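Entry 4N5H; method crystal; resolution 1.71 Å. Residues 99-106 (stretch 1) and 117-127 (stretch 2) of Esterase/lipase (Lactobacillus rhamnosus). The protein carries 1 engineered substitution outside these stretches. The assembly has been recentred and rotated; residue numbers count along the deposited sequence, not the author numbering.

Stretch 1 99-106: VMGMGYRL
Stretch 2, residues 117-127: QDIFASLRWLS

Residues 99-102 form an extended strand (phi -112 to -133°, psi 133 to 152°), then loop to 106; residues 117-127 are continuous helix, phi/psi near -63/-40. The two axes run roughly antiparallel, at 149°, closest approach 9.3 Å. CA-CA distances shorten from M100 to Y104: M100-L126 8.2 Å, M102-S122 6.6 Å, Y104-D118 5.5 Å. Strand alternation turns M100 and M102 toward the helix and V99 away; G101 offers no side chain.

The wide end is filled by M100 (t, m, m): its CB lies 4.0 Å from L126 CD2 (L126 t, p), while its CE curls to 3.6 Å from S122 OG and 4.5 Å from L123 CD2. Both methionines pack against S122 (p), M102 (p, m, m) bringing CG to 3.5 Å from S122 OG. S122 OG turns back on its own helix, donating to I119 O at 2.8 Å. I119 (m, t) fits beside M102 and Y104 (p), its CG1 4.4 Å from M102 SD and 4.3 Å from Y104 CD1.

At the narrow end, D118 (m) accepts at OD2 from R105 N (2.8 Å, 169°) and R105 NE (2.9 Å, 170°), the latter a salt bridge near the guanidinium plane; R105 (m, t, m, chi4 163°) adds a weak NH2 to D118 OD1 bond, 3.0 Å. A water links R105 NH2 (2.8 Å from its O) to Q117 OE1.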

# COMPACT_ATOMS: atom_id res chain seq x y z
N VAL A 99 -0.31 -15.66 20.45
CA VAL A 99 -0.42 -16.62 19.34
C VAL A 99 0.92 -16.75 18.63
O VAL A 99 1.63 -15.77 18.28
CB VAL A 99 -1.50 -16.14 18.32
CG1 VAL A 99 -1.71 -17.08 17.18
CG2 VAL A 99 -2.83 -15.81 19.06
N MET A 100 1.27 -17.99 18.33
CA MET A 100 2.45 -18.28 17.55
C MET A 100 2.02 -19.05 16.32
O MET A 100 1.19 -19.98 16.38
CB MET A 100 3.47 -19.12 18.42
CG MET A 100 4.70 -19.47 17.61
SD MET A 100 4.74 -20.95 16.58
CE MET A 100 5.19 -22.13 17.79
N GLY A 101 2.57 -18.66 15.18
CA GLY A 101 2.39 -19.44 13.94
C GLY A 101 3.73 -19.62 13.23
O GLY A 101 4.45 -18.67 13.07
N MET A 102 4.03 -20.85 12.81
CA MET A 102 5.31 -21.20 12.27
C MET A 102 5.25 -21.51 10.80
O MET A 102 4.24 -21.97 10.30
CB MET A 102 5.96 -22.35 13.05
CG MET A 102 5.51 -23.73 12.68
SD MET A 102 3.73 -24.08 12.91
CE MET A 102 3.56 -24.04 14.70
N GLY A 103 6.37 -21.27 10.14
CA GLY A 103 6.69 -21.91 8.88
C GLY A 103 7.23 -23.29 9.10
O GLY A 103 7.67 -23.62 10.18
N TYR A 104 7.15 -24.11 8.05
CA TYR A 104 7.79 -25.42 8.02
C TYR A 104 8.16 -25.66 6.58
O TYR A 104 7.51 -25.16 5.63
CB TYR A 104 6.88 -26.53 8.59
CG TYR A 104 5.46 -26.63 8.03
CD1 TYR A 104 4.39 -26.02 8.66
CD2 TYR A 104 5.21 -27.24 6.85
CE1 TYR A 104 3.11 -26.04 8.12
CE2 TYR A 104 3.91 -27.34 6.31
CZ TYR A 104 2.83 -26.71 6.98
OH TYR A 104 1.55 -26.76 6.45
N ARG A 105 9.26 -26.40 6.41
CA ARG A 105 9.69 -26.72 5.04
C ARG A 105 8.59 -27.48 4.29
O ARG A 105 7.85 -28.25 4.87
CB ARG A 105 11.04 -27.46 5.05
CG ARG A 105 12.17 -26.61 5.59
CD ARG A 105 13.39 -27.41 5.93
NE ARG A 105 13.15 -28.34 7.00
CZ ARG A 105 13.89 -29.38 7.33
NH1 ARG A 105 15.00 -29.63 6.68
NH2 ARG A 105 13.53 -30.13 8.32
N LEU A 106 8.60 -27.35 2.95
CA LEU A 106 7.52 -27.83 2.15
C LEU A 106 7.97 -29.09 1.33
O LEU A 106 9.12 -29.17 0.93
CB LEU A 106 7.09 -26.75 1.17
CG LEU A 106 6.52 -25.46 1.83
CD1 LEU A 106 6.10 -24.43 0.80
CD2 LEU A 106 5.40 -25.78 2.75
N GLN A 117 9.52 -32.31 12.37
CA GLN A 117 10.71 -31.82 13.10
C GLN A 117 10.70 -30.30 13.16
O GLN A 117 10.99 -29.73 14.23
CB GLN A 117 11.98 -32.35 12.47
CG GLN A 117 12.17 -33.80 12.79
CD GLN A 117 13.47 -34.41 12.16
OE1 GLN A 117 14.15 -33.79 11.36
NE2 GLN A 117 13.80 -35.63 12.55
N ASP A 118 10.34 -29.67 12.04
CA ASP A 118 10.24 -28.18 12.04
C ASP A 118 9.21 -27.70 13.03
O ASP A 118 9.46 -26.80 13.84
CB ASP A 118 9.89 -27.65 10.65
CG ASP A 118 11.05 -27.78 9.65
OD1 ASP A 118 12.21 -28.09 10.07
OD2 ASP A 118 10.81 -27.58 8.44
N ILE A 119 8.05 -28.33 13.01
CA ILE A 119 7.00 -27.93 14.00
C ILE A 119 7.43 -28.11 15.43
O ILE A 119 7.30 -27.20 16.26
CB ILE A 119 5.63 -28.59 13.67
CG1 ILE A 119 5.09 -28.22 12.32
CG2 ILE A 119 4.64 -28.32 14.73
CD1 ILE A 119 3.99 -29.08 11.73
N PHE A 120 8.05 -29.27 15.76
CA PHE A 120 8.52 -29.48 17.12
C PHE A 120 9.64 -28.49 17.50
O PHE A 120 9.71 -28.04 18.63
CB PHE A 120 8.99 -30.92 17.33
CG PHE A 120 7.92 -31.80 17.86
CD1 PHE A 120 7.03 -32.41 16.94
CD2 PHE A 120 7.75 -31.97 19.22
CE1 PHE A 120 6.01 -33.18 17.41
CE2 PHE A 120 6.72 -32.76 19.72
CZ PHE A 120 5.82 -33.29 18.82
N ALA A 121 10.47 -28.09 16.53
CA ALA A 121 11.48 -27.08 16.84
C ALA A 121 10.90 -25.71 17.16
O ALA A 121 11.36 -25.02 18.10
CB ALA A 121 12.44 -26.89 15.64
N SER A 122 9.79 -25.35 16.46
CA SER A 122 9.07 -24.10 16.79
C SER A 122 8.44 -24.21 18.15
O SER A 122 8.47 -23.23 18.92
CB SER A 122 8.02 -23.73 15.74
OG SER A 122 6.86 -24.52 15.76
N LEU A 123 7.93 -25.38 18.53
CA LEU A 123 7.33 -25.53 19.89
C LEU A 123 8.43 -25.44 20.96
O LEU A 123 8.26 -24.82 21.98
CB LEU A 123 6.65 -26.90 20.04
CG LEU A 123 5.54 -27.25 19.04
CD1 LEU A 123 5.01 -28.67 19.29
CD2 LEU A 123 4.43 -26.34 19.14
N ARG A 124 9.58 -26.11 20.72
CA ARG A 124 10.70 -26.04 21.60
C ARG A 124 11.22 -24.62 21.76
O ARG A 124 11.48 -24.18 22.86
CB ARG A 124 11.85 -26.96 21.15
CG ARG A 124 12.84 -27.21 22.27
CD ARG A 124 13.80 -28.43 21.96
NE ARG A 124 13.08 -29.49 21.23
CZ ARG A 124 12.28 -30.39 21.79
NH1 ARG A 124 12.21 -30.50 23.12
NH2 ARG A 124 11.58 -31.22 21.00
N TRP A 125 11.36 -23.88 20.67
CA TRP A 125 11.68 -22.48 20.75
C TRP A 125 10.72 -21.73 21.67
O TRP A 125 11.12 -20.98 22.56
CB TRP A 125 11.66 -21.87 19.35
CG TRP A 125 12.20 -20.46 19.31
CD1 TRP A 125 13.47 -20.06 19.05
CD2 TRP A 125 11.46 -19.27 19.54
NE1 TRP A 125 13.58 -18.71 19.10
CE2 TRP A 125 12.34 -18.18 19.34
CE3 TRP A 125 10.11 -19.01 19.83
CZ2 TRP A 125 11.94 -16.86 19.53
CZ3 TRP A 125 9.73 -17.69 19.96
CH2 TRP A 125 10.64 -16.65 19.86
N LEU A 126 9.44 -21.94 21.45
CA LEU A 126 8.45 -21.24 22.27
C LEU A 126 8.58 -21.65 23.76
O LEU A 126 8.36 -20.81 24.67
CB LEU A 126 7.03 -21.51 21.74
CG LEU A 126 5.94 -20.54 22.25
CD1 LEU A 126 6.12 -19.14 21.71
CD2 LEU A 126 4.56 -21.08 21.78
N SER A 127 8.89 -22.90 24.02
CA SER A 127 9.05 -23.31 25.42
C SER A 127 10.21 -22.59 26.07
O SER A 127 10.16 -22.36 27.25
CB SER A 127 9.25 -24.85 25.52
OG SER A 127 10.54 -25.23 25.13
O HOH W 1 14.88 -32.21 9.66